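Local atomic coordinates of predicted component of a thermophile-specific DNA repair system, contains a RAMP domain (Methanopyrus kandleri, PDB entry 4N0L), a protein that binds RNA as the Csm3 subunit of type III-A CRISPR systems and probably acts as an endonuclease in antiviral defence. Residues S52-R57 with Q255-S260; R70-D75 with D106-E111; R85-F90 with G122-G127; C118-S123 with A170-R175. All blocks are in the same frame, centred on the assembly; numbering follows the deposited sequence. Where two conformers were deposited one is given.

In the fold
Contact 4 is the fully buried one, its centre about 7 Å from that of the chain, whereas contacts 1, 2 and 3 each mix buried with partly exposed residues and contact 2 lies farthest out, at about 20 Å. Contacts 3 and 4 share Gly122 and Ser123 and both supply zinc ligands; contact 2 reaches the same metal site through Trp109. Contact 1 holds helix 51-69 and touches contact 4 where Leu54 and Lys55 meet Phe174. Chemistry follows position: arginine-to-carbonyl bonding in contacts 1 and 2, metal coordination with tight loop-to-loop bonding in contact 3, and backbone bonds with arginines paired with carboxylates in contact 4.

Contact 1. Residues S52-R57 with Q255-S260; sequences SSLKGR and QGIGHS
The carbonyl oxygen of Gly256 accepts two N-H groups of Arg57, one firmly from NE and one weakly from NH2. The bond from Arg57 NE to Gly256 O measures 2.8 Å and is nearly straight at the hydrogen (163°), with the oxygen lying in the guanidinium plane. Arg57 NH2 meets the same Gly256 O at 3.2 Å and also gives a weak bond to Gln255 O. One edge of the guanidinium thus spans two successive carbonyls at the C-terminal end of helix 238-255, where a positive charge would be expected to suit the helix dipole. Gly256, with positive phi, is where the chain leaves that helix.

The arginine approaches with CG anti to its own backbone N (chi1 179°), which sets Arg57 CG 3.3 Å from Ile257 O. Beyond the bend at chi2, Gly258 C lies over one guanidinium face, offset toward the rim. Arg57 NH1 comes within 3.6 Å of His259 CD2, and a bond of 2.9 Å from His259 ND1 to Ser260 O helps fix the rotation of that imidazole. A smaller apolar touch joins Leu54 CD2 to Ile257 CG2 at 4.1 Å.

Around the contact, strand 258-259 pairs antiparallel with strand 264-265 through Gly258 and Tyr265, while Leu54 also packs on Phe174 of strand 172-174; helix 51-69 therefore touches both this hairpin and an edge strand of the main sheet.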
loop_
_atom_site.group_PDB
_atom_site.type_symbol
_atom_site.label_atom_id
_atom_site.label_comp_id
_atom_site.label_asym_id
_atom_site.label_seq_id
_atom_site.Cartn_x
_atom_site.Cartn_y
_atom_site.Cartn_z
ATOM N N SER A 52 -7.234 -2.978 5.131
ATOM C CA SER A 52 -6.163 -3.897 5.492
ATOM C C SER A 52 -5.895 -4.908 4.379
ATOM O O SER A 52 -4.746 -5.275 4.136
ATOM C CB SER A 52 -6.496 -4.621 6.798
ATOM O OG SER A 52 -7.736 -5.303 6.707
ATOM N N SER A 53 -6.950 -5.344 3.693
ATOM C CA SER A 53 -6.788 -6.277 2.578
ATOM C C SER A 53 -6.048 -5.627 1.409
ATOM O O SER A 53 -5.174 -6.246 0.803
ATOM C CB SER A 53 -8.144 -6.808 2.107
ATOM O OG SER A 53 -8.771 -7.586 3.112
ATOM N N LEU A 54 -6.393 -4.379 1.106
ATOM C CA LEU A 54 -5.705 -3.638 0.053
ATOM C C LEU A 54 -4.237 -3.460 0.413
ATOM O O LEU A 54 -3.350 -3.690 -0.409
ATOM C CB LEU A 54 -6.362 -2.276 -0.179
ATOM C CG LEU A 54 -7.617 -2.243 -1.053
ATOM C CD1 LEU A 54 -8.332 -0.909 -0.904
ATOM C CD2 LEU A 54 -7.276 -2.508 -2.513
ATOM N N LYS A 55 -3.990 -3.045 1.650
ATOM C CA LYS A 55 -2.633 -2.850 2.136
ATOM C C LYS A 55 -1.833 -4.152 2.089
ATOM O O LYS A 55 -0.721 -4.184 1.561
ATOM C CB LYS A 55 -2.666 -2.286 3.558
ATOM C CG LYS A 55 -1.332 -1.787 4.091
ATOM C CD LYS A 55 -1.220 -2.105 5.570
ATOM C CE LYS A 55 0.170 -1.832 6.103
ATOM N NZ LYS A 55 0.308 -2.378 7.479
ATOM N N GLY A 56 -2.411 -5.223 2.625
ATOM C CA GLY A 56 -1.781 -6.531 2.599
ATOM C C GLY A 56 -1.416 -6.970 1.193
ATOM O O GLY A 56 -0.313 -7.457 0.949
ATOM N N ARG A 57 -2.349 -6.785 0.264
ATOM C CA ARG A 57 -2.135 -7.182 -1.121
ATOM C C ARG A 57 -1.044 -6.334 -1.769
ATOM O O ARG A 57 -0.153 -6.863 -2.434
ATOM C CB ARG A 57 -3.439 -7.079 -1.915
ATOM C CG ARG A 57 -3.316 -7.451 -3.385
ATOM C CD ARG A 57 -2.922 -8.907 -3.576
ATOM N NE ARG A 57 -2.957 -9.288 -4.985
ATOM C CZ ARG A 57 -2.332 -10.345 -5.493
ATOM N NH1 ARG A 57 -1.608 -11.133 -4.711
ATOM N NH2 ARG A 57 -2.421 -10.610 -6.790
ATOM N N GLN A 255 -1.937 -7.360 -11.394
ATOM C CA GLN A 255 -2.040 -8.727 -10.893
ATOM C C GLN A 255 -3.324 -9.010 -10.109
ATOM O O GLN A 255 -3.576 -10.153 -9.729
ATOM C CB GLN A 255 -0.817 -9.048 -10.025
ATOM C CG GLN A 255 0.468 -9.241 -10.827
ATOM C CD GLN A 255 1.701 -9.357 -9.947
ATOM O OE1 GLN A 255 2.477 -8.410 -9.815
ATOM N NE2 GLN A 255 1.892 -10.528 -9.348
ATOM N N GLY A 256 -4.130 -7.981 -9.863
ATOM C CA GLY A 256 -5.410 -8.165 -9.193
ATOM C C GLY A 256 -5.369 -7.895 -7.698
ATOM O O GLY A 256 -4.339 -8.108 -7.053
ATOM N N ILE A 257 -6.489 -7.434 -7.142
ATOM C CA ILE A 257 -6.600 -7.226 -5.698
ATOM C C ILE A 257 -6.621 -8.555 -4.956
ATOM O O ILE A 257 -6.383 -8.609 -3.750
ATOM C CB ILE A 257 -7.866 -6.430 -5.321
ATOM C CG1 ILE A 257 -9.107 -7.101 -5.916
ATOM C CG2 ILE A 257 -7.764 -4.995 -5.798
ATOM C CD1 ILE A 257 -10.402 -6.388 -5.589
ATOM N N GLY A 258 -6.920 -9.621 -5.688
ATOM C CA GLY A 258 -6.915 -10.960 -5.136
ATOM C C GLY A 258 -6.282 -11.896 -6.141
ATOM O O GLY A 258 -5.708 -11.449 -7.137
ATOM N N HIS A 259 -6.388 -13.197 -5.893
ATOM C CA HIS A 259 -5.818 -14.178 -6.806
ATOM C C HIS A 259 -6.430 -15.553 -6.595
ATOM O O HIS A 259 -6.874 -15.891 -5.498
ATOM C CB HIS A 259 -4.296 -14.258 -6.634
ATOM C CG HIS A 259 -3.865 -14.759 -5.292
ATOM N ND1 HIS A 259 -3.746 -16.102 -5.002
ATOM C CD2 HIS A 259 -3.529 -14.100 -4.158
ATOM C CE1 HIS A 259 -3.353 -16.248 -3.749
ATOM N NE2 HIS A 259 -3.215 -15.047 -3.214
ATOM N N SER A 260 -6.461 -16.337 -7.665
ATOM C CA SER A 260 -6.753 -17.757 -7.562
ATOM C C SER A 260 -5.427 -18.498 -7.471
ATOM O O SER A 260 -4.384 -17.881 -7.260
ATOM C CB SER A 260 -7.583 -18.240 -8.754
ATOM O OG SER A 260 -6.900 -18.023 -9.976
#

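Contact 2. Residues R70-D75 with D106-E111; sequences REIEPD and DPPWLE
Pro108 meets Ile72 and Arg70 by different means. Its ring carbon CB touches Ile72 CD1 at 3.7 Å, the two side chains lying obliquely, while its carbonyl receives a weak hydrogen bond: Arg70 NH1 to Pro108 O is 3.0 Å long but bent to 125° at the hydrogen. At Trp109 the contact is made by CB, again against Ile72 CD1 at 3.7 Å. Its CB bond points away from 70-75 overall; chi1 65° puts CG between the backbone N and the carbonyl carbon, and the indole touches Cys88 and Cys115 of the zinc site. Leu110 contributes its carbonyl: the oxygen rests 3.0 Å above one face of the Arg70 guanidinium, displaced toward the rim, and forms no hydrogen bond to it. Glu111 then crosses Arg70 at about a right angle. Arg70 NH2 to Glu111 OE2 is a long salt bridge of 3.8 Å, and the carboxylate's stronger tie is from Glu111 OE1 to Tyr244 OH.

The contact joins the C-terminal end of helix 51-69, closed by a Schellman motif with Glu71 as C-prime residue, to a type I beta turn from Pro107 to Leu110, which presents Trp109 edge-to-face with His86, a ligand of the three-cysteine, one-histidine zinc site.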
loop_
_atom_site.group_PDB
_atom_site.type_symbol
_atom_site.label_atom_id
_atom_site.label_comp_id
_atom_site.label_asym_id
_atom_site.label_seq_id
_atom_site.Cartn_x
_atom_site.Cartn_y
_atom_site.Cartn_z
ATOM N N ARG A 70 15.913 -6.319 -7.695
ATOM C CA ARG A 70 17.294 -6.267 -7.229
ATOM C C ARG A 70 17.968 -7.631 -7.332
ATOM O O ARG A 70 19.087 -7.815 -6.851
ATOM C CB ARG A 70 17.360 -5.749 -5.793
ATOM C CG ARG A 70 17.114 -4.257 -5.674
ATOM C CD ARG A 70 17.085 -3.821 -4.227
ATOM N NE ARG A 70 17.195 -2.373 -4.094
ATOM C CZ ARG A 70 18.336 -1.726 -3.876
ATOM N NH1 ARG A 70 19.469 -2.400 -3.747
ATOM N NH2 ARG A 70 18.339 -0.404 -3.771
ATOM N N GLU A 71 17.274 -8.571 -7.971
ATOM C CA GLU A 71 17.761 -9.936 -8.157
ATOM C C GLU A 71 18.284 -10.546 -6.859
ATOM O O GLU A 71 19.407 -11.045 -6.800
ATOM C CB GLU A 71 18.855 -9.957 -9.227
ATOM C CG GLU A 71 18.406 -9.392 -10.565
ATOM C CD GLU A 71 19.507 -9.401 -11.606
ATOM O OE1 GLU A 71 20.478 -8.628 -11.455
ATOM O OE2 GLU A 71 19.401 -10.179 -12.577
ATOM N N ILE A 72 17.452 -10.505 -5.828
ATOM C CA ILE A 72 17.798 -11.072 -4.534
ATOM C C ILE A 72 17.187 -12.456 -4.394
ATOM O O ILE A 72 15.985 -12.628 -4.595
ATOM C CB ILE A 72 17.311 -10.176 -3.378
ATOM C CG1 ILE A 72 17.862 -8.758 -3.533
ATOM C CG2 ILE A 72 17.694 -10.777 -2.030
ATOM C CD1 ILE A 72 17.280 -7.771 -2.548
ATOM N N GLU A 73 18.014 -13.449 -4.085
ATOM C CA GLU A 73 17.526 -14.801 -3.827
ATOM C C GLU A 73 16.552 -14.792 -2.654
ATOM O O GLU A 73 16.825 -14.172 -1.624
ATOM C CB GLU A 73 18.689 -15.755 -3.546
ATOM C CG GLU A 73 19.422 -16.245 -4.784
ATOM C CD GLU A 73 19.052 -17.669 -5.157
ATOM O OE1 GLU A 73 17.854 -18.016 -5.082
ATOM O OE2 GLU A 73 19.962 -18.445 -5.515
ATOM N N PRO A 74 15.410 -15.480 -2.804
ATOM C CA PRO A 74 14.345 -15.492 -1.791
ATOM C C PRO A 74 14.783 -15.963 -0.400
ATOM O O PRO A 74 14.217 -15.496 0.592
ATOM C CB PRO A 74 13.302 -16.451 -2.388
ATOM C CG PRO A 74 13.994 -17.170 -3.504
ATOM C CD PRO A 74 15.035 -16.234 -4.011
ATOM N N ASP A 75 15.767 -16.854 -0.320
ATOM C CA ASP A 75 16.309 -17.268 0.973
ATOM C C ASP A 75 16.845 -16.070 1.757
ATOM O O ASP A 75 16.593 -15.936 2.951
ATOM C CB ASP A 75 17.413 -18.312 0.792
ATOM C CG ASP A 75 16.866 -19.699 0.508
ATOM O OD1 ASP A 75 15.629 -19.875 0.533
ATOM O OD2 ASP A 75 17.678 -20.618 0.271
ATOM N N ASP A 106 26.376 -4.713 2.692
ATOM C CA ASP A 106 25.023 -4.188 2.812
ATOM C C ASP A 106 23.989 -5.222 2.383
ATOM O O ASP A 106 24.118 -5.823 1.315
ATOM C CB ASP A 106 24.858 -2.919 1.971
ATOM C CG ASP A 106 25.726 -1.775 2.460
ATOM O OD1 ASP A 106 25.840 -1.592 3.691
ATOM O OD2 ASP A 106 26.295 -1.059 1.609
ATOM N N PRO A 107 22.972 -5.449 3.229
ATOM C CA PRO A 107 21.804 -6.235 2.818
ATOM C C PRO A 107 21.242 -5.680 1.514
ATOM O O PRO A 107 21.002 -4.477 1.427
ATOM C CB PRO A 107 20.822 -6.050 3.978
ATOM C CG PRO A 107 21.684 -5.722 5.156
ATOM C CD PRO A 107 22.865 -4.968 4.618
ATOM N N PRO A 108 21.044 -6.544 0.508
ATOM C CA PRO A 108 20.767 -6.076 -0.855
ATOM C C PRO A 108 19.386 -5.439 -1.035
ATOM O O PRO A 108 19.146 -4.813 -2.066
ATOM C CB PRO A 108 20.880 -7.358 -1.686
ATOM C CG PRO A 108 20.536 -8.447 -0.736
ATOM C CD PRO A 108 21.072 -8.014 0.596
ATOM N N TRP A 109 18.504 -5.583 -0.050
ATOM C CA TRP A 109 17.157 -5.029 -0.153
ATOM C C TRP A 109 17.091 -3.641 0.472
ATOM O O TRP A 109 16.007 -3.097 0.683
ATOM C CB TRP A 109 16.136 -5.948 0.520
ATOM C CG TRP A 109 16.323 -6.068 2.000
ATOM C CD1 TRP A 109 15.816 -5.240 2.960
ATOM C CD2 TRP A 109 17.060 -7.082 2.694
ATOM N NE1 TRP A 109 16.198 -5.671 4.208
ATOM C CE2 TRP A 109 16.962 -6.800 4.071
ATOM C CE3 TRP A 109 17.796 -8.197 2.283
ATOM C CZ2 TRP A 109 17.571 -7.595 5.040
ATOM C CZ3 TRP A 109 18.400 -8.984 3.247
ATOM C CH2 TRP A 109 18.284 -8.680 4.609
ATOM N N LEU A 110 18.254 -3.077 0.773
ATOM C CA LEU A 110 18.315 -1.765 1.401
ATOM C C LEU A 110 18.547 -0.670 0.359
ATOM O O LEU A 110 19.244 -0.887 -0.632
ATOM C CB LEU A 110 19.426 -1.742 2.456
ATOM C CG LEU A 110 19.091 -2.377 3.809
ATOM C CD1 LEU A 110 20.126 -1.999 4.863
ATOM C CD2 LEU A 110 17.695 -1.994 4.259
ATOM N N GLU A 111 17.949 0.497 0.577
ATOM C CA GLU A 111 18.208 1.665 -0.264
ATOM C C GLU A 111 18.436 2.891 0.610
ATOM O O GLU A 111 17.556 3.281 1.381
ATOM C CB GLU A 111 17.054 1.915 -1.238
ATOM C CG GLU A 111 17.335 3.030 -2.240
ATOM C CD GLU A 111 16.257 3.161 -3.300
ATOM O OE1 GLU A 111 15.119 3.537 -2.946
ATOM O OE2 GLU A 111 16.547 2.890 -4.485
#

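Contact 3. Residues R85-F90 with G122-G127; sequences RHECGF and GSAGDG. With ZN (zinc ion), chain C.
Hydrogen bonding across the contact begins with Glu87 and Ala124: Ala124 N reaches Glu87 OE2 at 2.9 Å, from well above the carboxylate plane (48° out of it). CG anti to the carbonyl carbon (chi1 -70°) and the extended chain beyond carry the Glu87 carboxylate to Ala124 N. Ser123 OG sits 3.0 Å from Cys88 O and accepts a bond from Gly125 N, closing an ST turn. A water bridges the loops, donating weakly to Asp126 OD1 and accepting from Gly89 N at 3.1 Å; the main partner of the Asp126 carboxylate is Ser131 N.

Van der Waals contact is mostly between backbones, Cys88 CA and Asp126 CA being 4.4 Å apart. Gly127 brings no side chain, and a CB there would run into Glu87 CB. Glu87 CB also approaches Ser123 OG, at 3.2 Å.

Metal coordination uses His86 and Cys88 of 85-90, on either side of Glu87 in sequence: His86 NE2 binds the zinc ion at 2.0 Å and Cys88 SG at 2.4 Å. The CxxC pair Cys115 and Cys118 completes this three-cysteine, one-histidine site.

Helix 116-121 leads into Gly122 and touches His86 through Val117, while Arg59 of helix 51-69 donates to His86 O.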
loop_
_atom_site.group_PDB
_atom_site.type_symbol
_atom_site.label_atom_id
_atom_site.label_comp_id
_atom_site.label_asym_id
_atom_site.label_seq_id
_atom_site.Cartn_x
_atom_site.Cartn_y
_atom_site.Cartn_z
ATOM N N ARG A 85 6.029 -12.559 3.308
ATOM C CA ARG A 85 6.095 -11.703 4.490
ATOM C C ARG A 85 7.529 -11.378 4.905
ATOM O O ARG A 85 7.988 -11.804 5.965
ATOM C CB ARG A 85 5.352 -12.357 5.660
ATOM N N HIS A 86 8.238 -10.635 4.059
ATOM C CA HIS A 86 9.537 -10.098 4.442
ATOM C C HIS A 86 9.346 -9.071 5.541
ATOM O O HIS A 86 8.555 -8.139 5.397
ATOM C CB HIS A 86 10.259 -9.461 3.251
ATOM C CG HIS A 86 11.299 -8.451 3.643
ATOM N ND1 HIS A 86 12.635 -8.765 3.753
ATOM C CD2 HIS A 86 11.197 -7.131 3.937
ATOM C CE1 HIS A 86 13.313 -7.685 4.108
ATOM N NE2 HIS A 86 12.463 -6.682 4.225
ATOM N N GLU A 87 10.057 -9.253 6.648
ATOM C CA GLU A 87 10.044 -8.270 7.720
ATOM C C GLU A 87 11.447 -8.051 8.267
ATOM O O GLU A 87 12.108 -8.999 8.692
ATOM C CB GLU A 87 9.097 -8.707 8.839
ATOM C CG GLU A 87 7.628 -8.648 8.467
ATOM C CD GLU A 87 6.731 -9.190 9.558
ATOM O OE1 GLU A 87 6.763 -10.414 9.802
ATOM O OE2 GLU A 87 5.991 -8.393 10.171
ATOM N N CYS A 88 11.901 -6.803 8.247
ATOM C CA CYS A 88 13.196 -6.455 8.821
ATOM C C CYS A 88 13.054 -5.201 9.671
ATOM O O CYS A 88 12.016 -4.536 9.640
ATOM C CB CYS A 88 14.248 -6.245 7.733
ATOM S SG CYS A 88 14.123 -4.666 6.866
ATOM N N GLY A 89 14.099 -4.872 10.422
ATOM C CA GLY A 89 14.051 -3.722 11.303
ATOM C C GLY A 89 14.791 -2.522 10.750
ATOM O O GLY A 89 14.886 -1.489 11.409
ATOM N N PHE A 90 15.309 -2.647 9.532
ATOM C CA PHE A 90 16.006 -1.540 8.887
ATOM C C PHE A 90 14.993 -0.511 8.387
ATOM O O PHE A 90 14.876 -0.278 7.180
ATOM C CB PHE A 90 16.865 -2.042 7.726
ATOM C CG PHE A 90 18.008 -2.921 8.147
ATOM C CD1 PHE A 90 19.201 -2.370 8.588
ATOM C CD2 PHE A 90 17.892 -4.302 8.094
ATOM C CE1 PHE A 90 20.257 -3.180 8.973
ATOM C CE2 PHE A 90 18.945 -5.119 8.480
ATOM C CZ PHE A 90 20.128 -4.557 8.918
ATOM N N GLY A 122 5.090 -1.268 7.064
ATOM C CA GLY A 122 5.216 -1.720 8.438
ATOM C C GLY A 122 5.959 -3.034 8.561
ATOM O O GLY A 122 6.171 -3.735 7.569
ATOM N N SER A 123 6.356 -3.365 9.785
ATOM C CA SER A 123 7.068 -4.608 10.059
ATOM C C SER A 123 6.993 -4.933 11.545
ATOM O O SER A 123 6.995 -4.032 12.382
ATOM C CB SER A 123 8.525 -4.507 9.605
ATOM O OG SER A 123 9.257 -5.669 9.958
ATOM N N ALA A 124 6.924 -6.221 11.870
ATOM C CA ALA A 124 6.885 -6.656 13.265
ATOM C C ALA A 124 8.269 -6.590 13.904
ATOM O O ALA A 124 8.401 -6.625 15.127
ATOM C CB ALA A 124 6.322 -8.064 13.368
ATOM N N GLY A 125 9.297 -6.500 13.065
ATOM C CA GLY A 125 10.672 -6.468 13.526
ATOM C C GLY A 125 11.574 -7.298 12.633
ATOM O O GLY A 125 11.467 -7.234 11.406
ATOM N N ASP A 126 12.458 -8.082 13.242
ATOM C CA ASP A 126 13.369 -8.936 12.485
ATOM C C ASP A 126 12.709 -10.283 12.195
ATOM O O ASP A 126 13.174 -11.328 12.650
ATOM C CB ASP A 126 14.686 -9.134 13.241
ATOM C CG ASP A 126 15.736 -9.855 12.412
ATOM O OD1 ASP A 126 15.602 -9.889 11.170
ATOM O OD2 ASP A 126 16.699 -10.388 13.003
ATOM N N GLY A 127 11.617 -10.243 11.436
ATOM C CA GLY A 127 10.855 -11.433 11.112
ATOM C C GLY A 127 11.633 -12.442 10.292
ATOM O O GLY A 127 11.447 -13.650 10.443
HETATM ZN ZN ZN C . 12.330 -4.919 5.252
HETATM O O HOH W 1 16.152 -7.116 10.744
#

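Contact 4. Residues C118-S123 with A170-R175; sequences CRIFGS and ARVAFR. With ZN (zinc ion), chain C.
Ile120 O, in the last turn of helix 116-121, accepts from both Arg171 and Val172 and so joins the helix end to strand 172-174, an outermost strand of the antiparallel sheet of the RRM-like fold. Val172 N lies 3.3 Å from Ile120 O, in the carbonyl plane, with 145° at the hydrogen. Arg171 N is nearer to Ile120 O, at 2.8 Å, but that bond is weak because it is bent to 126°. Other backbone acceptors find partners outside: Gly122 O takes Arg59 NH1, Ala170 O takes Arg231 NH2, and Phe121 O has a weak bond from Lys55 NZ.

The two arginines carry like charge yet lie close, Arg119 NE being 4.1 Å from Arg171 NH1. Asp241 bridges them, OD1 pairing with Arg119 NE and OD2 with Arg171 NH1. Glu233 and Glu237 add further salt bridges to Arg171. This carboxylate cluster would be expected to offset the repulsion between the two buried cations. Arg119 CG covers one face of the Arg171 guanidinium, near its rim.

At the start of 118-123, Cys118 SG coordinates the zinc ion at 2.3 Å, together with His86, Cys88 and Cys115.

Apolar groups fill in beside the polar ones. Ala170 CB packs on the end of the helix, 3.5 Å from Ile120 O. Val172 CG1 stands anti to the carbonyl carbon (chi1 -65°), where it meets Ile120 CG2 at 3.8 Å, and Phe121 CD1 meets Val172 CG2 at 3.9 Å. Ile120 CG2 also lies 3.6 Å above one face of the Phe121 ring, offset toward its rim.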
loop_
_atom_site.group_PDB
_atom_site.type_symbol
_atom_site.label_atom_id
_atom_site.label_comp_id
_atom_site.label_asym_id
_atom_site.label_seq_id
_atom_site.Cartn_x
_atom_site.Cartn_y
_atom_site.Cartn_z
ATOM N N CYS A 118 9.401 -2.438 4.453
ATOM C CA CYS A 118 9.055 -2.388 5.869
ATOM C C CYS A 118 8.774 -0.969 6.376
ATOM O O CYS A 118 7.901 -0.778 7.221
ATOM C CB CYS A 118 10.161 -3.048 6.697
ATOM S SG CYS A 118 10.315 -4.843 6.421
ATOM N N ARG A 119 9.505 0.023 5.875
ATOM C CA ARG A 119 9.309 1.396 6.341
ATOM C C ARG A 119 7.958 1.963 5.881
ATOM O O ARG A 119 7.369 2.811 6.555
ATOM C CB ARG A 119 10.457 2.300 5.870
ATOM C CG ARG A 119 10.296 2.848 4.458
ATOM C CD ARG A 119 11.609 3.366 3.888
ATOM N NE ARG A 119 11.406 4.001 2.589
ATOM C CZ ARG A 119 12.348 4.133 1.659
ATOM N NH1 ARG A 119 13.574 3.675 1.882
ATOM N NH2 ARG A 119 12.060 4.724 0.506
ATOM N N ILE A 120 7.468 1.483 4.739
ATOM C CA ILE A 120 6.193 1.938 4.186
ATOM C C ILE A 120 5.015 1.107 4.692
ATOM O O ILE A 120 4.010 1.648 5.154
ATOM C CB ILE A 120 6.201 1.898 2.638
ATOM C CG1 ILE A 120 7.180 2.930 2.075
ATOM C CG2 ILE A 120 4.806 2.149 2.083
ATOM C CD1 ILE A 120 7.445 2.766 0.595
ATOM N N PHE A 121 5.136 -0.212 4.581
ATOM C CA PHE A 121 4.024 -1.105 4.881
ATOM C C PHE A 121 4.127 -1.731 6.276
ATOM O O PHE A 121 3.355 -2.626 6.625
ATOM C CB PHE A 121 3.933 -2.196 3.813
ATOM C CG PHE A 121 3.628 -1.670 2.434
ATOM C CD1 PHE A 121 2.327 -1.368 2.059
ATOM C CD2 PHE A 121 4.644 -1.483 1.510
ATOM C CE1 PHE A 121 2.048 -0.883 0.789
ATOM C CE2 PHE A 121 4.371 -1.000 0.238
ATOM C CZ PHE A 121 3.072 -0.699 -0.122
ATOM N N GLY A 122 5.090 -1.268 7.064
ATOM C CA GLY A 122 5.216 -1.720 8.438
ATOM C C GLY A 122 5.959 -3.034 8.561
ATOM O O GLY A 122 6.171 -3.735 7.569
ATOM N N SER A 123 6.356 -3.365 9.785
ATOM C CA SER A 123 7.068 -4.608 10.059
ATOM C C SER A 123 6.993 -4.933 11.545
ATOM O O SER A 123 6.995 -4.032 12.382
ATOM C CB SER A 123 8.525 -4.507 9.605
ATOM O OG SER A 123 9.257 -5.669 9.958
ATOM N N ALA A 170 3.327 1.070 9.971
ATOM C CA ALA A 170 3.252 1.415 8.553
ATOM C C ALA A 170 3.048 2.909 8.338
ATOM O O ALA A 170 2.292 3.550 9.067
ATOM C CB ALA A 170 2.131 0.636 7.881
ATOM N N ARG A 171 3.733 3.456 7.339
ATOM C CA ARG A 171 3.545 4.847 6.943
ATOM C C ARG A 171 2.259 5.048 6.143
ATOM O O ARG A 171 1.774 6.172 6.009
ATOM C CB ARG A 171 4.744 5.342 6.132
ATOM C CG ARG A 171 5.924 5.762 6.988
ATOM C CD ARG A 171 7.135 6.117 6.149
ATOM N NE ARG A 171 8.334 6.234 6.974
ATOM C CZ ARG A 171 9.551 6.471 6.498
ATOM N NH1 ARG A 171 9.737 6.621 5.194
ATOM N NH2 ARG A 171 10.583 6.560 7.326
ATOM N N VAL A 172 1.711 3.962 5.603
ATOM C CA VAL A 172 0.488 4.058 4.811
ATOM C C VAL A 172 -0.695 3.374 5.483
ATOM O O VAL A 172 -0.554 2.334 6.129
ATOM C CB VAL A 172 0.669 3.459 3.393
ATOM C CG1 VAL A 172 1.675 4.270 2.595
ATOM C CG2 VAL A 172 1.079 1.993 3.468
ATOM N N ALA A 173 -1.864 3.987 5.338
ATOM C CA ALA A 173 -3.106 3.397 5.812
ATOM C C ALA A 173 -4.173 3.513 4.733
ATOM O O ALA A 173 -4.373 4.584 4.157
ATOM C CB ALA A 173 -3.565 4.069 7.095
ATOM N N PHE A 174 -4.852 2.404 4.462
ATOM C CA PHE A 174 -5.911 2.378 3.463
ATOM C C PHE A 174 -7.273 2.446 4.134
ATOM O O PHE A 174 -7.558 1.682 5.053
ATOM C CB PHE A 174 -5.825 1.113 2.604
ATOM C CG PHE A 174 -4.662 1.091 1.651
ATOM C CD1 PHE A 174 -4.869 1.238 0.289
ATOM C CD2 PHE A 174 -3.366 0.922 2.112
ATOM C CE1 PHE A 174 -3.808 1.215 -0.595
ATOM C CE2 PHE A 174 -2.300 0.901 1.232
ATOM C CZ PHE A 174 -2.522 1.048 -0.123
ATOM N N ARG A 175 -8.113 3.366 3.678
ATOM C CA ARG A 175 -9.479 3.438 4.175
ATOM C C ARG A 175 -10.288 2.301 3.571
ATOM O O ARG A 175 -10.031 1.892 2.435
ATOM C CB ARG A 175 -10.118 4.783 3.824
ATOM C CG ARG A 175 -11.374 5.105 4.614
ATOM C CD ARG A 175 -11.628 6.601 4.644
ATOM N NE ARG A 175 -12.886 6.931 5.308
ATOM C CZ ARG A 175 -14.081 6.788 4.746
ATOM N NH1 ARG A 175 -14.177 6.308 3.515
ATOM N NH2 ARG A 175 -15.178 7.114 5.416
HETATM ZN ZN ZN C . 12.330 -4.919 5.252
#